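Local coordinates for protein RMD9, mitochondrial (Saccharomyces cerevisiae S288C, PDB 7A9X), which binds the dodecameric sequence element in the 3'-untranslated regions of mitochondrial mRNAs and takes part in their processing or stability, at residues E345-F350 against S361-T366; E388-Y393 against K397-P402; N405-R410 against D421-N426. One frame throughout, in Å; residues are numbered along the deposited sequence.

Contact 1 (E345-F350 against S361-T366); sequences EKAVKF and SSLNNT. With nucleotides of chain B.
Leu-363 has CG trans to the backbone N (chi1 176°), and with chi2 at 72° its CD2 methyl points to Ala-347 and Val-348 on the helix before it. Val-348, with chi1 at 168°, keeps CG1 trans to its own N and leaves CG2 as the branch that meets the leucine. Leu-363 CD2 thus sits 3.9 Å from Ala-347 CB and 3.8 Å from Val-348 CG2, one methyl touching both, while the valine and leucine side chains run obliquely across each other. Alanine suits this place because its short side chain lets the long leucine approach. The residues of helix 320-334 that also touch Leu-363, among them Val-323 and Leu-327, enclose the same apolar core.

The other side of segment 361-366 carries polar groups and meets RNA. Ser-361 OG gives its proton to N3 of A9 of chain B at 2.9 Å and accepts from O2' of the same nucleotide at 3.1 Å, so a single hydroxyl grips both base and ribose. Ser-362 OG donates to OP1 of C8 of chain B at 2.7 Å. A serine is small enough to let the nucleotide come right up to the helix, yet still offers a donor. Asn-365 lies against the ribose of U10 of chain B, its CG 3.6 Å from C5'.

One helix with an apolar back packed on the preceding repeat and a polar front facing the nucleotides is the hallmark of the pentatricopeptide repeat (PPR) superhelix; here the contact probably joins the fifth and sixth repeats.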
loop_
_atom_site.group_PDB
_atom_site.type_symbol
_atom_site.label_atom_id
_atom_site.label_comp_id
_atom_site.label_asym_id
_atom_site.label_seq_id
_atom_site.Cartn_x
_atom_site.Cartn_y
_atom_site.Cartn_z
ATOM N N GLU A 345 16.310 -12.673 4.074
ATOM C CA GLU A 345 17.416 -12.933 3.157
ATOM C C GLU A 345 16.950 -13.721 1.940
ATOM O O GLU A 345 17.352 -13.424 0.809
ATOM C CB GLU A 345 18.539 -13.683 3.874
ATOM C CG GLU A 345 19.501 -12.800 4.648
ATOM C CD GLU A 345 20.653 -13.590 5.240
ATOM O OE1 GLU A 345 20.471 -14.799 5.500
ATOM O OE2 GLU A 345 21.741 -13.006 5.437
ATOM N N LYS A 346 16.103 -14.731 2.152
ATOM C CA LYS A 346 15.600 -15.514 1.029
ATOM C C LYS A 346 14.701 -14.676 0.129
ATOM O O LYS A 346 14.724 -14.831 -1.096
ATOM C CB LYS A 346 14.856 -16.750 1.540
ATOM C CG LYS A 346 15.753 -17.771 2.223
ATOM C CD LYS A 346 14.984 -19.028 2.585
ATOM C CE LYS A 346 15.900 -20.074 3.196
ATOM N NZ LYS A 346 15.189 -21.360 3.436
ATOM N N ALA A 347 13.907 -13.779 0.717
ATOM C CA ALA A 347 13.044 -12.926 -0.093
ATOM C C ALA A 347 13.862 -11.946 -0.929
ATOM O O ALA A 347 13.550 -11.712 -2.102
ATOM C CB ALA A 347 12.056 -12.180 0.800
ATOM N N VAL A 348 14.916 -11.372 -0.343
ATOM C CA VAL A 348 15.756 -10.427 -1.075
ATOM C C VAL A 348 16.454 -11.119 -2.240
ATOM O O VAL A 348 16.538 -10.568 -3.345
ATOM C CB VAL A 348 16.764 -9.760 -0.122
ATOM C CG1 VAL A 348 17.821 -8.999 -0.907
ATOM C CG2 VAL A 348 16.043 -8.826 0.835
ATOM N N LYS A 349 16.961 -12.335 -2.020
ATOM C CA LYS A 349 17.600 -13.065 -3.110
ATOM C C LYS A 349 16.595 -13.466 -4.182
ATOM O O LYS A 349 16.930 -13.464 -5.372
ATOM C CB LYS A 349 18.322 -14.301 -2.572
ATOM C CG LYS A 349 19.661 -13.996 -1.926
ATOM C CD LYS A 349 20.394 -15.268 -1.530
ATOM C CE LYS A 349 21.789 -14.953 -1.010
ATOM N NZ LYS A 349 22.528 -16.181 -0.609
ATOM N N PHE A 350 15.366 -13.808 -3.786
ATOM C CA PHE A 350 14.342 -14.146 -4.767
ATOM C C PHE A 350 13.997 -12.946 -5.638
ATOM O O PHE A 350 13.897 -13.069 -6.864
ATOM C CB PHE A 350 13.090 -14.672 -4.063
ATOM C CG PHE A 350 12.023 -15.162 -5.003
ATOM C CD1 PHE A 350 12.004 -16.486 -5.416
ATOM C CD2 PHE A 350 11.038 -14.302 -5.469
ATOM C CE1 PHE A 350 11.022 -16.944 -6.279
ATOM C CE2 PHE A 350 10.054 -14.751 -6.334
ATOM C CZ PHE A 350 10.045 -16.074 -6.739
ATOM N N SER A 361 11.144 -1.882 -1.120
ATOM C CA SER A 361 10.930 -0.858 -0.105
ATOM C C SER A 361 9.917 -1.317 0.935
ATOM O O SER A 361 10.122 -1.124 2.140
ATOM C CB SER A 361 10.468 0.438 -0.770
ATOM O OG SER A 361 10.134 1.425 0.192
ATOM N N SER A 362 8.816 -1.927 0.490
ATOM C CA SER A 362 7.818 -2.427 1.429
ATOM C C SER A 362 8.378 -3.566 2.273
ATOM O O SER A 362 8.086 -3.659 3.472
ATOM C CB SER A 362 6.569 -2.879 0.675
ATOM O OG SER A 362 5.543 -3.271 1.569
ATOM N N LEU A 363 9.186 -4.442 1.665
ATOM C CA LEU A 363 9.806 -5.531 2.415
ATOM C C LEU A 363 10.785 -4.993 3.450
ATOM O O LEU A 363 10.755 -5.400 4.618
ATOM C CB LEU A 363 10.518 -6.496 1.462
ATOM C CG LEU A 363 11.284 -7.644 2.129
ATOM C CD1 LEU A 363 10.319 -8.660 2.719
ATOM C CD2 LEU A 363 12.257 -8.316 1.167
ATOM N N ASN A 364 11.660 -4.075 3.037
ATOM C CA ASN A 364 12.643 -3.518 3.961
ATOM C C ASN A 364 11.979 -2.719 5.075
ATOM O O ASN A 364 12.518 -2.642 6.185
ATOM C CB ASN A 364 13.644 -2.657 3.193
ATOM C CG ASN A 364 14.498 -3.472 2.241
ATOM O OD1 ASN A 364 14.828 -4.625 2.519
ATOM N ND2 ASN A 364 14.859 -2.877 1.110
ATOM N N ASN A 365 10.811 -2.130 4.804
ATOM C CA ASN A 365 10.068 -1.439 5.853
ATOM C C ASN A 365 9.699 -2.396 6.977
ATOM O O ASN A 365 9.931 -2.108 8.158
ATOM C CB ASN A 365 8.815 -0.789 5.265
ATOM C CG ASN A 365 8.017 -0.020 6.300
ATOM O OD1 ASN A 365 8.581 0.588 7.211
ATOM N ND2 ASN A 365 6.697 -0.048 6.168
ATOM N N THR A 366 9.123 -3.548 6.625
ATOM C CA THR A 366 8.772 -4.545 7.629
ATOM C C THR A 366 10.010 -5.062 8.352
ATOM O O THR A 366 9.997 -5.226 9.577
ATOM C CB THR A 366 8.015 -5.701 6.971
ATOM O OG1 THR A 366 6.863 -5.189 6.291
ATOM C CG2 THR A 366 7.570 -6.719 8.013
ATOM P P A B 9 1.778 2.076 0.698
ATOM O OP1 A B 9 1.409 3.352 1.358
ATOM O OP2 A B 9 2.489 2.119 -0.602
ATOM O "O5'" A B 9 2.670 1.217 1.710
ATOM C "C5'" A B 9 3.518 0.170 1.248
ATOM C "C4'" A B 9 4.987 0.466 1.437
ATOM O "O4'" A B 9 5.687 0.206 0.195
ATOM C "C3'" A B 9 5.357 1.900 1.797
ATOM O "O3'" A B 9 5.273 2.132 3.196
ATOM C "C2'" A B 9 6.773 2.040 1.246
ATOM O "O2'" A B 9 7.720 1.487 2.147
ATOM C "C1'" A B 9 6.717 1.149 0.005
ATOM N N9 A B 9 6.434 1.897 -1.237
ATOM C C8 A B 9 5.226 1.981 -1.883
ATOM N N7 A B 9 5.254 2.697 -2.980
ATOM C C5 A B 9 6.576 3.107 -3.070
ATOM C C6 A B 9 7.256 3.897 -4.016
ATOM N N6 A B 9 6.673 4.433 -5.090
ATOM N N1 A B 9 8.573 4.120 -3.820
ATOM C C2 A B 9 9.156 3.580 -2.741
ATOM N N3 A B 9 8.623 2.823 -1.783
ATOM C C4 A B 9 7.316 2.619 -2.006
ATOM P P U B 10 5.397 3.615 3.803
ATOM O OP1 U B 10 4.881 3.567 5.196
ATOM O OP2 U B 10 4.800 4.576 2.839
ATOM O "O5'" U B 10 6.967 3.888 3.875
ATOM C "C5'" U B 10 7.775 3.292 4.881
ATOM C "C4'" U B 10 9.181 3.834 4.835
ATOM O "O4'" U B 10 9.732 3.604 3.516
ATOM C "C3'" U B 10 9.311 5.336 5.052
ATOM O "O3'" U B 10 9.393 5.674 6.428
ATOM C "C2'" U B 10 10.572 5.700 4.273
ATOM O "O2'" U B 10 11.735 5.483 5.057
ATOM C "C1'" U B 10 10.550 4.684 3.129
ATOM N N1 U B 10 10.021 5.246 1.864
ATOM C C2 U B 10 10.937 5.678 0.923
ATOM O O2 U B 10 12.141 5.622 1.099
ATOM N N3 U B 10 10.388 6.178 -0.231
ATOM C C4 U B 10 9.045 6.283 -0.533
ATOM O O4 U B 10 8.706 6.757 -1.617
ATOM C C5 U B 10 8.162 5.813 0.490
ATOM C C6 U B 10 8.668 5.320 1.624
ATOM P P C B 8 2.292 -3.646 -0.612
ATOM O OP1 C B 8 3.491 -2.917 -0.124
ATOM O OP2 C B 8 1.584 -4.583 0.297
ATOM O "O5'" C B 8 1.209 -2.597 -1.125
ATOM C "C5'" C B 8 1.591 -1.385 -1.761
ATOM C "C4'" C B 8 0.663 -0.260 -1.378
ATOM O "O4'" C B 8 -0.640 -0.470 -1.995
ATOM C "C3'" C B 8 0.413 -0.117 0.127
ATOM O "O3'" C B 8 0.405 1.258 0.506
ATOM C "C2'" C B 8 -0.978 -0.716 0.311
ATOM O "O2'" C B 8 -1.700 -0.206 1.411
ATOM C "C1'" C B 8 -1.650 -0.370 -1.013
ATOM N N1 C B 8 -2.749 -1.285 -1.354
ATOM C C2 C B 8 -4.031 -0.773 -1.580
ATOM O O2 C B 8 -4.219 0.450 -1.527
ATOM N N3 C B 8 -5.039 -1.629 -1.867
ATOM C C4 C B 8 -4.811 -2.942 -1.919
ATOM N N4 C B 8 -5.838 -3.745 -2.209
ATOM C C5 C B 8 -3.519 -3.489 -1.680
ATOM C C6 C B 8 -2.529 -2.634 -1.397
#

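Contact 2 (E388-Y393 against K397-P402). With nucleotides of chain B.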
loop_
_atom_site.group_PDB
_atom_site.type_symbol
_atom_site.label_atom_id
_atom_site.label_comp_id
_atom_site.label_asym_id
_atom_site.label_seq_id
_atom_site.Cartn_x
_atom_site.Cartn_y
_atom_site.Cartn_z
ATOM N N GLU A 388 26.518 -6.280 8.461
ATOM C CA GLU A 388 26.293 -7.576 7.830
ATOM C C GLU A 388 25.103 -7.520 6.880
ATOM O O GLU A 388 25.128 -8.129 5.804
ATOM C CB GLU A 388 26.086 -8.644 8.904
ATOM C CG GLU A 388 25.718 -10.020 8.370
ATOM C CD GLU A 388 25.439 -11.022 9.478
ATOM O OE1 GLU A 388 25.953 -10.834 10.601
ATOM O OE2 GLU A 388 24.698 -11.996 9.227
ATOM N N ILE A 389 24.056 -6.785 7.261
ATOM C CA ILE A 389 22.892 -6.624 6.396
ATOM C C ILE A 389 23.260 -5.833 5.146
ATOM O O ILE A 389 22.830 -6.166 4.034
ATOM C CB ILE A 389 21.748 -5.958 7.183
ATOM C CG1 ILE A 389 21.277 -6.880 8.313
ATOM C CG2 ILE A 389 20.592 -5.599 6.263
ATOM C CD1 ILE A 389 20.321 -6.225 9.285
ATOM N N ILE A 390 24.064 -4.778 5.302
ATOM C CA ILE A 390 24.465 -3.965 4.157
ATOM C C ILE A 390 25.346 -4.772 3.210
ATOM O O ILE A 390 25.211 -4.683 1.983
ATOM C CB ILE A 390 25.171 -2.685 4.641
ATOM C CG1 ILE A 390 24.179 -1.778 5.368
ATOM C CG2 ILE A 390 25.815 -1.950 3.477
ATOM C CD1 ILE A 390 24.830 -0.636 6.114
ATOM N N THR A 391 26.257 -5.573 3.764
ATOM C CA THR A 391 27.106 -6.423 2.935
ATOM C C THR A 391 26.279 -7.448 2.168
ATOM O O THR A 391 26.492 -7.658 0.968
ATOM C CB THR A 391 28.159 -7.115 3.804
ATOM O OG1 THR A 391 29.064 -6.136 4.329
ATOM C CG2 THR A 391 28.944 -8.143 3.001
ATOM N N PHE A 392 25.322 -8.091 2.842
ATOM C CA PHE A 392 24.476 -9.066 2.164
ATOM C C PHE A 392 23.633 -8.404 1.081
ATOM O O PHE A 392 23.511 -8.925 -0.035
ATOM C CB PHE A 392 23.572 -9.782 3.166
ATOM C CG PHE A 392 22.396 -10.460 2.526
ATOM C CD1 PHE A 392 22.533 -11.713 1.955
ATOM C CD2 PHE A 392 21.159 -9.831 2.475
ATOM C CE1 PHE A 392 21.457 -12.334 1.354
ATOM C CE2 PHE A 392 20.081 -10.444 1.875
ATOM C CZ PHE A 392 20.228 -11.698 1.313
ATOM N N TYR A 393 23.018 -7.262 1.404
ATOM C CA TYR A 393 22.164 -6.580 0.440
ATOM C C TYR A 393 22.962 -6.100 -0.766
ATOM O O TYR A 393 22.458 -6.129 -1.895
ATOM C CB TYR A 393 21.448 -5.411 1.124
ATOM C CG TYR A 393 20.179 -4.953 0.441
ATOM C CD1 TYR A 393 18.978 -5.626 0.641
ATOM C CD2 TYR A 393 20.174 -3.836 -0.387
ATOM C CE1 TYR A 393 17.811 -5.206 0.024
ATOM C CE2 TYR A 393 19.012 -3.408 -1.006
ATOM C CZ TYR A 393 17.835 -4.096 -0.798
ATOM O OH TYR A 393 16.681 -3.669 -1.415
ATOM N N LYS A 397 22.153 -7.066 -5.032
ATOM C CA LYS A 397 21.823 -6.068 -6.039
ATOM C C LYS A 397 22.471 -4.750 -5.650
ATOM O O LYS A 397 23.002 -4.596 -4.547
ATOM C CB LYS A 397 20.307 -5.901 -6.177
ATOM C CG LYS A 397 19.625 -5.491 -4.877
ATOM C CD LYS A 397 18.121 -5.352 -5.044
ATOM C CE LYS A 397 17.753 -4.139 -5.885
ATOM N NZ LYS A 397 18.074 -2.856 -5.201
ATOM N N LYS A 398 22.425 -3.796 -6.578
ATOM C CA LYS A 398 22.790 -2.427 -6.248
ATOM C C LYS A 398 21.793 -1.866 -5.246
ATOM O O LYS A 398 20.585 -2.090 -5.359
ATOM C CB LYS A 398 22.826 -1.558 -7.507
ATOM C CG LYS A 398 24.020 -1.811 -8.413
ATOM C CD LYS A 398 24.030 -0.856 -9.598
ATOM C CE LYS A 398 25.239 -1.092 -10.489
ATOM N NZ LYS A 398 25.293 -0.133 -11.628
ATOM N N ILE A 399 22.305 -1.144 -4.250
ATOM C CA ILE A 399 21.448 -0.661 -3.175
ATOM C C ILE A 399 20.542 0.443 -3.700
ATOM O O ILE A 399 20.989 1.359 -4.404
ATOM C CB ILE A 399 22.288 -0.182 -1.983
ATOM C CG1 ILE A 399 23.132 -1.335 -1.435
ATOM C CG2 ILE A 399 21.390 0.368 -0.889
ATOM C CD1 ILE A 399 23.931 -0.976 -0.204
ATOM N N ASP A 400 19.259 0.344 -3.381
ATOM C CA ASP A 400 18.291 1.384 -3.683
ATOM C C ASP A 400 18.184 2.350 -2.509
ATOM O O ASP A 400 18.551 2.032 -1.374
ATOM C CB ASP A 400 16.928 0.767 -3.984
ATOM C CG ASP A 400 16.580 -0.356 -3.026
ATOM O OD1 ASP A 400 17.258 -1.405 -3.067
ATOM O OD2 ASP A 400 15.650 -0.183 -2.214
ATOM N N GLU A 401 17.670 3.540 -2.791
ATOM C CA GLU A 401 17.585 4.562 -1.756
ATOM C C GLU A 401 16.621 4.200 -0.628
ATOM O O GLU A 401 16.940 4.462 0.540
ATOM C CB GLU A 401 17.191 5.911 -2.356
ATOM C CG GLU A 401 17.634 7.080 -1.499
ATOM C CD GLU A 401 16.812 8.325 -1.728
ATOM O OE1 GLU A 401 15.573 8.206 -1.860
ATOM O OE2 GLU A 401 17.408 9.421 -1.775
ATOM N N PRO A 402 15.439 3.629 -0.905
ATOM C CA PRO A 402 14.544 3.273 0.211
ATOM C C PRO A 402 15.169 2.318 1.214
ATOM O O PRO A 402 14.806 2.360 2.395
ATOM C CB PRO A 402 13.338 2.643 -0.498
ATOM C CG PRO A 402 13.311 3.308 -1.819
ATOM C CD PRO A 402 14.757 3.451 -2.203
ATOM P P U B 10 5.397 3.615 3.803
ATOM O OP1 U B 10 4.881 3.567 5.196
ATOM O OP2 U B 10 4.800 4.576 2.839
ATOM O "O5'" U B 10 6.967 3.888 3.875
ATOM C "C5'" U B 10 7.775 3.292 4.881
ATOM C "C4'" U B 10 9.181 3.834 4.835
ATOM O "O4'" U B 10 9.732 3.604 3.516
ATOM C "C3'" U B 10 9.311 5.336 5.052
ATOM O "O3'" U B 10 9.393 5.674 6.428
ATOM C "C2'" U B 10 10.572 5.700 4.273
ATOM O "O2'" U B 10 11.735 5.483 5.057
ATOM C "C1'" U B 10 10.550 4.684 3.129
ATOM N N1 U B 10 10.021 5.246 1.864
ATOM C C2 U B 10 10.937 5.678 0.923
ATOM O O2 U B 10 12.141 5.622 1.099
ATOM N N3 U B 10 10.388 6.178 -0.231
ATOM C C4 U B 10 9.045 6.283 -0.533
ATOM O O4 U B 10 8.706 6.757 -1.617
ATOM C C5 U B 10 8.162 5.813 0.490
ATOM C C6 U B 10 8.668 5.320 1.624
#
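Tyr-393 and Asp-400 meet through the phenol, whose OH donates to Asp-400 OD1 over 2.9 Å. The carboxylate oxygen uses its syn lone pair and lies in the plane of the ring, at its edge; the two planes themselves are turned 52° apart. The same OD1 also accepts a hydrogen bond from Lys-397 NZ at 2.7 Å, part of a salt bridge that arrives on the anti side and 32° out of the carboxylate plane. One buried oxygen therefore has two donors, and the lysine charge would be expected to favour the ionised aspartate.

The Lys-397 chain, bent at chi3 and chi4, curls forward over its own loop. Its ammonium group is held a second time by Lys-398 O, 2.6 Å from NZ and nearly in line with the carbonyl bond. The backbone joins in: Lys-397 N donates to Tyr-393 O at 3.3 Å, a fairly straight bond (164°) of the helical i+4 to i kind at the end of helix 379-396. Asp-400 OD2, for its part, makes a weak bond to Phe-403 N, so the aspartate is the N-cap of helix 401-410. The tyrosine hydroxyl is further bonded to Asn-364 ND2 on helix 357-374. Tyr-393 has the length to cross from the helix to the carboxylate, while Lys-397 has the flexibility to fold onto it.

Beside these polar groups the contact is apolar. Ile-399 CG1 rests 4.0 Å from Tyr-393 CD2, at the ring edge, and its CD1 lies 4.2 Å from Ile-390 CG2.

The Tyr-393 ring also stacks on Phe-403, and Pro-402 borders U10 of chain B, with its CA 3.5 Å from O2. The contact thus fastens the end of helix 379-396 to the start of helix 401-410, with helix 357-374 alongside.

Contact 3 (N405-R410 against D421-N426). With nucleotides of chain B.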
loop_
_atom_site.group_PDB
_atom_site.type_symbol
_atom_site.label_atom_id
_atom_site.label_comp_id
_atom_site.label_asym_id
_atom_site.label_seq_id
_atom_site.Cartn_x
_atom_site.Cartn_y
_atom_site.Cartn_z
ATOM N N ASN A 405 16.808 4.652 3.403
ATOM C CA ASN A 405 15.817 5.566 3.964
ATOM C C ASN A 405 15.061 4.921 5.121
ATOM O O ASN A 405 14.889 5.541 6.179
ATOM C CB ASN A 405 14.842 6.026 2.877
ATOM C CG ASN A 405 15.510 6.891 1.817
ATOM O OD1 ASN A 405 16.581 7.455 2.041
ATOM N ND2 ASN A 405 14.873 6.999 0.656
ATOM N N VAL A 406 14.603 3.679 4.939
ATOM C CA VAL A 406 13.922 2.966 6.018
ATOM C C VAL A 406 14.863 2.762 7.198
ATOM O O VAL A 406 14.491 2.989 8.356
ATOM C CB VAL A 406 13.367 1.623 5.509
ATOM C CG1 VAL A 406 12.756 0.839 6.656
ATOM C CG2 VAL A 406 12.345 1.849 4.413
ATOM N N MET A 407 16.095 2.331 6.920
ATOM C CA MET A 407 17.075 2.121 7.981
ATOM C C MET A 407 17.292 3.393 8.791
ATOM O O MET A 407 17.263 3.362 10.027
ATOM C CB MET A 407 18.393 1.635 7.376
ATOM C CG MET A 407 19.432 1.191 8.392
ATOM S SD MET A 407 21.045 0.895 7.644
ATOM C CE MET A 407 20.630 -0.273 6.354
ATOM N N LEU A 408 17.499 4.524 8.110
ATOM C CA LEU A 408 17.750 5.782 8.807
ATOM C C LEU A 408 16.529 6.237 9.597
ATOM O O LEU A 408 16.663 6.728 10.724
ATOM C CB LEU A 408 18.171 6.856 7.806
ATOM C CG LEU A 408 18.451 8.244 8.383
ATOM C CD1 LEU A 408 19.551 8.178 9.431
ATOM C CD2 LEU A 408 18.822 9.214 7.277
ATOM N N THR A 409 15.334 6.093 9.021
ATOM C CA THR A 409 14.116 6.502 9.717
ATOM C C THR A 409 13.962 5.753 11.034
ATOM O O THR A 409 13.811 6.363 12.100
ATOM C CB THR A 409 12.894 6.257 8.828
ATOM O OG1 THR A 409 13.051 6.942 7.579
ATOM C CG2 THR A 409 11.631 6.741 9.521
ATOM N N ARG A 410 14.003 4.423 10.977
ATOM C CA ARG A 410 13.816 3.607 12.169
ATOM C C ARG A 410 14.980 3.717 13.148
ATOM O O ARG A 410 14.797 3.427 14.334
ATOM C CB ARG A 410 13.605 2.148 11.766
ATOM C CG ARG A 410 12.462 1.936 10.781
ATOM C CD ARG A 410 11.107 2.226 11.419
ATOM N NE ARG A 410 10.003 1.998 10.490
ATOM C CZ ARG A 410 9.299 2.966 9.910
ATOM N NH1 ARG A 410 8.314 2.664 9.075
ATOM N NH2 ARG A 410 9.572 4.237 10.171
ATOM N N ASP A 421 25.386 10.073 10.308
ATOM C CA ASP A 421 26.505 10.312 9.407
ATOM C C ASP A 421 26.917 9.049 8.665
ATOM O O ASP A 421 27.442 9.139 7.550
ATOM C CB ASP A 421 27.694 10.880 10.188
ATOM C CG ASP A 421 27.359 12.172 10.907
ATOM O OD1 ASP A 421 26.520 12.939 10.396
ATOM O OD2 ASP A 421 27.927 12.415 11.989
ATOM N N PHE A 422 26.688 7.875 9.257
ATOM C CA PHE A 422 27.011 6.627 8.579
ATOM C C PHE A 422 26.102 6.409 7.373
ATOM O O PHE A 422 26.575 6.066 6.284
ATOM C CB PHE A 422 26.911 5.462 9.565
ATOM C CG PHE A 422 27.114 4.109 8.939
ATOM C CD1 PHE A 422 28.385 3.665 8.601
ATOM C CD2 PHE A 422 26.033 3.275 8.699
ATOM C CE1 PHE A 422 28.573 2.414 8.026
ATOM C CE2 PHE A 422 26.210 2.024 8.128
ATOM C CZ PHE A 422 27.479 1.591 7.789
ATOM N N ILE A 423 24.794 6.620 7.544
ATOM C CA ILE A 423 23.864 6.435 6.435
ATOM C C ILE A 423 24.075 7.507 5.374
ATOM O O ILE A 423 24.067 7.217 4.171
ATOM C CB ILE A 423 22.409 6.432 6.942
ATOM C CG1 ILE A 423 22.194 5.302 7.946
ATOM C CG2 ILE A 423 21.439 6.284 5.774
ATOM C CD1 ILE A 423 22.584 3.957 7.411
ATOM N N ASP A 424 24.255 8.760 5.802
ATOM C CA ASP A 424 24.490 9.845 4.855
ATOM C C ASP A 424 25.721 9.568 4.003
ATOM O O ASP A 424 25.717 9.809 2.791
ATOM C CB ASP A 424 24.641 11.166 5.611
ATOM C CG ASP A 424 24.413 12.377 4.730
ATOM O OD1 ASP A 424 24.193 12.200 3.514
ATOM O OD2 ASP A 424 24.448 13.510 5.259
ATOM N N LYS A 425 26.778 9.043 4.624
ATOM C CA LYS A 425 27.989 8.693 3.892
ATOM C C LYS A 425 27.749 7.548 2.915
ATOM O O LYS A 425 28.330 7.535 1.824
ATOM C CB LYS A 425 29.095 8.339 4.886
ATOM C CG LYS A 425 30.310 7.648 4.295
ATOM C CD LYS A 425 31.266 7.230 5.402
ATOM C CE LYS A 425 32.405 6.370 4.878
ATOM N NZ LYS A 425 33.261 5.863 5.987
ATOM N N ASN A 426 26.890 6.592 3.275
ATOM C CA ASN A 426 26.684 5.423 2.427
ATOM C C ASN A 426 25.881 5.736 1.171
ATOM O O ASN A 426 25.957 4.973 0.203
ATOM C CB ASN A 426 26.003 4.311 3.226
ATOM C CG ASN A 426 26.955 3.621 4.187
ATOM O OD1 ASN A 426 27.947 4.205 4.624
ATOM N ND2 ASN A 426 26.661 2.368 4.514
ATOM P P U B 10 5.397 3.615 3.803
ATOM O OP1 U B 10 4.881 3.567 5.196
ATOM O OP2 U B 10 4.800 4.576 2.839
ATOM O "O5'" U B 10 6.967 3.888 3.875
ATOM C "C5'" U B 10 7.775 3.292 4.881
ATOM C "C4'" U B 10 9.181 3.834 4.835
ATOM O "O4'" U B 10 9.732 3.604 3.516
ATOM C "C3'" U B 10 9.311 5.336 5.052
ATOM O "O3'" U B 10 9.393 5.674 6.428
ATOM C "C2'" U B 10 10.572 5.700 4.273
ATOM O "O2'" U B 10 11.735 5.483 5.057
ATOM C "C1'" U B 10 10.550 4.684 3.129
ATOM N N1 U B 10 10.021 5.246 1.864
ATOM C C2 U B 10 10.937 5.678 0.923
ATOM O O2 U B 10 12.141 5.622 1.099
ATOM N N3 U B 10 10.388 6.178 -0.231
ATOM C C4 U B 10 9.045 6.283 -0.533
ATOM O O4 U B 10 8.706 6.757 -1.617
ATOM C C5 U B 10 8.162 5.813 0.490
ATOM C C6 U B 10 8.668 5.320 1.624
ATOM P P U B 11 8.242 6.553 7.123
ATOM O OP1 U B 11 8.416 6.462 8.597
ATOM O OP2 U B 11 6.941 6.166 6.521
ATOM O "O5'" U B 11 8.572 8.046 6.671
ATOM C "C5'" U B 11 9.737 8.711 7.131
ATOM C "C4'" U B 11 9.922 10.038 6.443
ATOM O "O4'" U B 11 10.235 9.827 5.040
ATOM C "C3'" U B 11 8.706 10.950 6.411
ATOM O "O3'" U B 11 8.505 11.655 7.622
ATOM C "C2'" U B 11 8.999 11.847 5.217
ATOM O "O2'" U B 11 9.948 12.846 5.558
ATOM C "C1'" U B 11 9.666 10.859 4.260
ATOM N N1 U B 11 8.694 10.255 3.324
ATOM C C2 U B 11 8.243 11.023 2.265
ATOM O O2 U B 11 8.608 12.170 2.067
ATOM N N3 U B 11 7.348 10.391 1.438
ATOM C C4 U B 11 6.868 9.103 1.564
ATOM O O4 U B 11 6.059 8.672 0.742
ATOM C C5 U B 11 7.381 8.377 2.684
ATOM C C6 U B 11 8.255 8.965 3.505
#
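Ile-423 is the centre of this contact, its branches dividing between Met-407 and Leu-408 on the opposing helix. Its CD1 reaches Met-407 SD at 3.4 Å, a close approach to the soft sulfur, and its CG2 lies 3.9 Å from Leu-408 CB. Leucine and isoleucine slide past each other in opposite directions, while the methionine crosses the isoleucine at a slant. Met-407 leaves the backbone extended (chi1 -172°) and bends only at chi3, a flexible chain well suited to fitting round a branched neighbour. Phe-404, from the helix of Met-407, also covers Ile-423.

On the far side of helix 401-410 the partners are nucleotides. Asn-405 ND2 donates to O2 of U10 of chain B at 3.1 Å with an N-H...O angle of 156°. Glu-401 OE1 accepts from ND2 and the hydroxyl of Tyr-427 bonds to OD1, a second shell that would favour the amide orientation presenting ND2 to the base. Val-406 CG2 lies against the ribose, 3.3 Å from O4' of U10 of chain B. Arg-410 NH2 donates a hydrogen bond to OP1 of U11 of chain B at 3.0 Å, edge-on in the guanidinium plane; its NE is bonded to Thr-369, and NH1 makes a weak bond to Asn-365. Thr-409 OG1 turns back to Asn-405 O at 2.7 Å, above the plane of a carbonyl that also takes the helix bond from Thr-409 N on the opposite face.

By its inferred boundaries Asn-405 is the fifth residue of the seventh repeat, a position that reads the base in PPR proteins. Helices 401-410 and 417-429 form an antiparallel hairpin, with helix 357-374 and helix 379-396 packed beside Met-407 and helix 436-445 touching Leu-408.

Followed from the N terminus, the three contacts come in series, with none nested in or crossing another. Contact 1 closes the loop between helix 337-351 and helix 357-374. Contact 2 closes a short loop, with only residues 394-396 between its segments, at the junction of helix 379-396 and helix 401-410, and contact 3 turns the latter helix back on helix 417-429. Contacts 2 and 3 therefore share helix 401-410. Their segments also touch, Ile-390 lying against Phe-422 and Met-407, while Phe-392 packs on Glu-345 and Lys-349 of contact 1. Together they tie the inferred fifth, sixth and seventh repeats together on the side that meets C8 to U11 of chain B.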